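Putative pyrazinamidase/nicotinamidase (Streptococcus mutans, PDB 3S2S) binds zinc and, as a member of the isochorismatase family, probably hydrolyses nicotinamide to nicotinate and its analogue pyrazinamide to pyrazinoic acid. Local coordinates at residues 183-188 and 209-214. Sequence-based numbering, arbitrary orientation.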
ATOM      1  N   TYR A 183     -13.091   4.071   1.220  1.00 16.80           N
ATOM      2  CA  TYR A 183     -13.948   4.630   2.268  1.00 15.93           C
ATOM      3  C   TYR A 183     -14.998   5.582   1.723  1.00 16.75           C
ATOM      4  O   TYR A 183     -14.725   6.341   0.803  1.00 18.97           O
ATOM      5  CB  TYR A 183     -13.120   5.371   3.348  1.00 15.47           C
ATOM      6  CG  TYR A 183     -12.298   4.405   4.163  1.00 16.60           C
ATOM      7  CD1 TYR A 183     -12.869   3.718   5.227  1.00 18.04           C
ATOM      8  CD2 TYR A 183     -10.964   4.169   3.851  1.00 17.18           C
ATOM      9  CE1 TYR A 183     -12.121   2.792   5.961  1.00 21.48           C
ATOM     10  CE2 TYR A 183     -10.198   3.243   4.576  1.00 16.10           C
ATOM     11  CZ  TYR A 183     -10.795   2.560   5.624  1.00 17.44           C
ATOM     12  OH  TYR A 183     -10.065   1.628   6.332  1.00 17.20           O
ATOM     13  N   GLN A 184     -16.187   5.551   2.314  1.00 17.56           N
ATOM     14  CA  GLN A 184     -17.111   6.685   2.175  1.00 17.62           C
ATOM     15  C   GLN A 184     -16.538   7.833   2.988  1.00 19.58           C
ATOM     16  O   GLN A 184     -15.916   7.616   4.027  1.00 20.28           O
ATOM     17  CB  GLN A 184     -18.507   6.337   2.694  1.00 23.01           C
ATOM     18  CG  GLN A 184     -19.108   5.124   2.034  1.00 30.44           C
ATOM     19  CD  GLN A 184     -19.122   5.247   0.541  1.00 43.47           C
ATOM     20  OE1 GLN A 184     -19.604   6.245  -0.011  1.00 46.90           O
ATOM     21  NE2 GLN A 184     -18.589   4.233  -0.137  1.00 43.72           N
ATOM     22  N   ILE A 185     -16.744   9.051   2.513  1.00 16.84           N
ATOM     23  CA  ILE A 185     -16.123  10.227   3.132  1.00 18.79           C
ATOM     24  C   ILE A 185     -17.167  11.280   3.430  1.00 20.47           C
ATOM     25  O   ILE A 185     -18.004  11.597   2.572  1.00 19.32           O
ATOM     26  CB  ILE A 185     -15.090  10.865   2.186  1.00 18.09           C
ATOM     27  CG1 ILE A 185     -14.057   9.824   1.755  1.00 19.03           C
ATOM     28  CG2 ILE A 185     -14.438  12.082   2.835  1.00 20.28           C
ATOM     29  CD1 ILE A 185     -13.190  10.292   0.580  1.00 21.35           C
ATOM     30  N   GLU A 186     -17.147  11.785   4.659  1.00 16.36           N
ATOM     31  CA  GLU A 186     -17.922  12.964   5.021  1.00 18.10           C
ATOM     32  C   GLU A 186     -16.920  14.028   5.430  1.00 23.67           C
ATOM     33  O   GLU A 186     -15.871  13.717   6.002  1.00 22.82           O
ATOM     34  CB  GLU A 186     -18.879  12.645   6.171  1.00 21.71           C
ATOM     35  CG  GLU A 186     -19.869  11.551   5.821  1.00 23.84           C
ATOM     36  CD  GLU A 186     -20.873  11.250   6.930  1.00 32.00           C
ATOM     37  OE1 GLU A 186     -20.535  11.432   8.113  1.00 31.65           O
ATOM     38  OE2 GLU A 186     -22.019  10.841   6.615  1.00 38.54           O
ATOM     39  N   VAL A 187     -17.222  15.279   5.110  1.00 19.75           N
ATOM     40  CA  VAL A 187     -16.395  16.383   5.580  1.00 21.43           C
ATOM     41  C   VAL A 187     -17.299  17.358   6.302  1.00 23.13           C
ATOM     42  O   VAL A 187     -18.336  17.763   5.775  1.00 22.79           O
ATOM     43  CB  VAL A 187     -15.716  17.111   4.416  1.00 21.94           C
ATOM     44  CG1 VAL A 187     -14.851  18.261   4.948  1.00 26.81           C
ATOM     45  CG2 VAL A 187     -14.882  16.132   3.602  1.00 26.29           C
ATOM     46  N   VAL A 188     -16.931  17.745   7.515  1.00 22.51           N
ATOM     47  CA  VAL A 188     -17.791  18.646   8.274  1.00 21.99           C
ATOM     48  C   VAL A 188     -17.348  20.072   7.972  1.00 24.71           C
ATOM     49  O   VAL A 188     -16.283  20.489   8.410  1.00 19.10           O
ATOM     50  CB  VAL A 188     -17.671  18.370   9.786  1.00 26.11           C
ATOM     51  CG1 VAL A 188     -18.577  19.326  10.607  1.00 24.90           C
ATOM     52  CG2 VAL A 188     -17.982  16.896  10.079  1.00 24.86           C
ATOM     53  N   ASN A 209     -17.041  17.058  -5.579  1.00 20.42           N
ATOM     54  CA  ASN A 209     -17.304  16.746  -6.990  1.00 22.03           C
ATOM     55  C   ASN A 209     -16.372  15.722  -7.629  1.00 23.55           C
ATOM     56  O   ASN A 209     -16.723  15.122  -8.652  1.00 29.07           O
ATOM     57  CB  ASN A 209     -17.366  18.033  -7.814  1.00 23.25           C
ATOM     58  CG  ASN A 209     -18.449  18.964  -7.322  1.00 27.08           C
ATOM     59  OD1 ASN A 209     -19.528  18.518  -6.934  1.00 30.10           O
ATOM     60  ND2 ASN A 209     -18.166  20.265  -7.317  1.00 34.29           N
ATOM     61  N   VAL A 210     -15.204  15.515  -7.033  1.00 18.39           N
ATOM     62  CA  VAL A 210     -14.231  14.568  -7.549  1.00 19.03           C
ATOM     63  C   VAL A 210     -14.225  13.303  -6.693  1.00 22.57           C
ATOM     64  O   VAL A 210     -14.228  12.178  -7.211  1.00 23.46           O
ATOM     65  CB  VAL A 210     -12.809  15.201  -7.620  1.00 20.30           C
ATOM     66  CG1 VAL A 210     -11.774  14.187  -8.087  1.00 21.57           C
ATOM     67  CG2 VAL A 210     -12.815  16.417  -8.551  1.00 20.92           C
ATOM     68  N   LEU A 211     -14.201  13.470  -5.371  1.00 18.86           N
ATOM     69  CA  LEU A 211     -14.211  12.311  -4.476  1.00 17.89           C
ATOM     70  C   LEU A 211     -15.581  11.805  -4.057  1.00 24.34           C
ATOM     71  O   LEU A 211     -15.679  10.767  -3.417  1.00 25.69           O
ATOM     72  CB  LEU A 211     -13.368  12.587  -3.222  1.00 17.43           C
ATOM     73  CG  LEU A 211     -11.958  13.109  -3.472  1.00 17.89           C
ATOM     74  CD1 LEU A 211     -11.214  13.233  -2.131  1.00 23.64           C
ATOM     75  CD2 LEU A 211     -11.142  12.254  -4.443  1.00 22.31           C
ATOM     76  N   GLY A 212     -16.632  12.553  -4.378  1.00 22.19           N
ATOM     77  CA  GLY A 212     -17.979  12.168  -4.000  1.00 20.77           C
ATOM     78  C   GLY A 212     -18.245  12.239  -2.504  1.00 24.44           C
ATOM     79  O   GLY A 212     -19.152  11.584  -1.994  1.00 25.89           O
ATOM     80  N   ALA A 213     -17.451  13.035  -1.796  1.00 19.20           N
ATOM     81  CA  ALA A 213     -17.655  13.210  -0.358  1.00 19.17           C
ATOM     82  C   ALA A 213     -18.957  13.946  -0.066  1.00 21.85           C
ATOM     83  O   ALA A 213     -19.406  14.779  -0.858  1.00 22.27           O
ATOM     84  CB  ALA A 213     -16.481  13.999   0.257  1.00 20.08           C
ATOM     85  N   THR A 214     -19.534  13.664   1.093  1.00 18.72           N
ATOM     86  CA  THR A 214     -20.678  14.419   1.588  1.00 19.59           C
ATOM     87  C   THR A 214     -20.173  15.607   2.389  1.00 20.90           C
ATOM     88  O   THR A 214     -19.502  15.429   3.400  1.00 22.91           O
ATOM     89  CB  THR A 214     -21.524  13.547   2.520  1.00 22.37           C
ATOM     90  OG1 THR A 214     -21.951  12.382   1.814  1.00 24.10           O
ATOM     91  CG2 THR A 214     -22.758  14.331   3.028  1.00 27.90           C
TER
HETATM   92  O   HOH W   1     -18.234   9.090  -0.052  1.00 25.16           O
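I185 and T214 open a parallel strand pairing: T214 N donates to I185 O (3.0 Å, N-H...O 165°). V187 N-H in turn donates to T214 O, N to O 2.9 Å, so T214 bonds to the residues before and after E186. This is how a parallel sheet adds a strand, and here strand 214-216 joins 184-188 after the helix 197-209, in a beta-alpha-beta crossover of the isochorismatase-type alpha/beta fold. G212, with positive phi, breaks from helical geometry and turns the chain into the new strand. The CA atoms of A213 and E186 add longer C-H...O contacts to I185 O and T214 O.

One face of this pairing is apolar and the other carries E186 and T214. On the face covered by helix 167-180, I185 sets CG2 anti to its own N (chi1 -55° for CG1), which brings this methyl 3.8 Å from A213 CB; V187 CG2 reaches A213 CB from farther along the strand, and I185 CD1 meets L211 CB. Y179 and A175 of that helix help to enclose this apolar patch. On the other side E186 and T214 run side by side, CG to CB 4.2 Å, while the E186 carboxylate extends to a salt bridge with K37. Just ahead of the first direct bond, a single water links the segments, accepting from I185 N at 3.0 Å and donating to Q184 OE1 and G212 O.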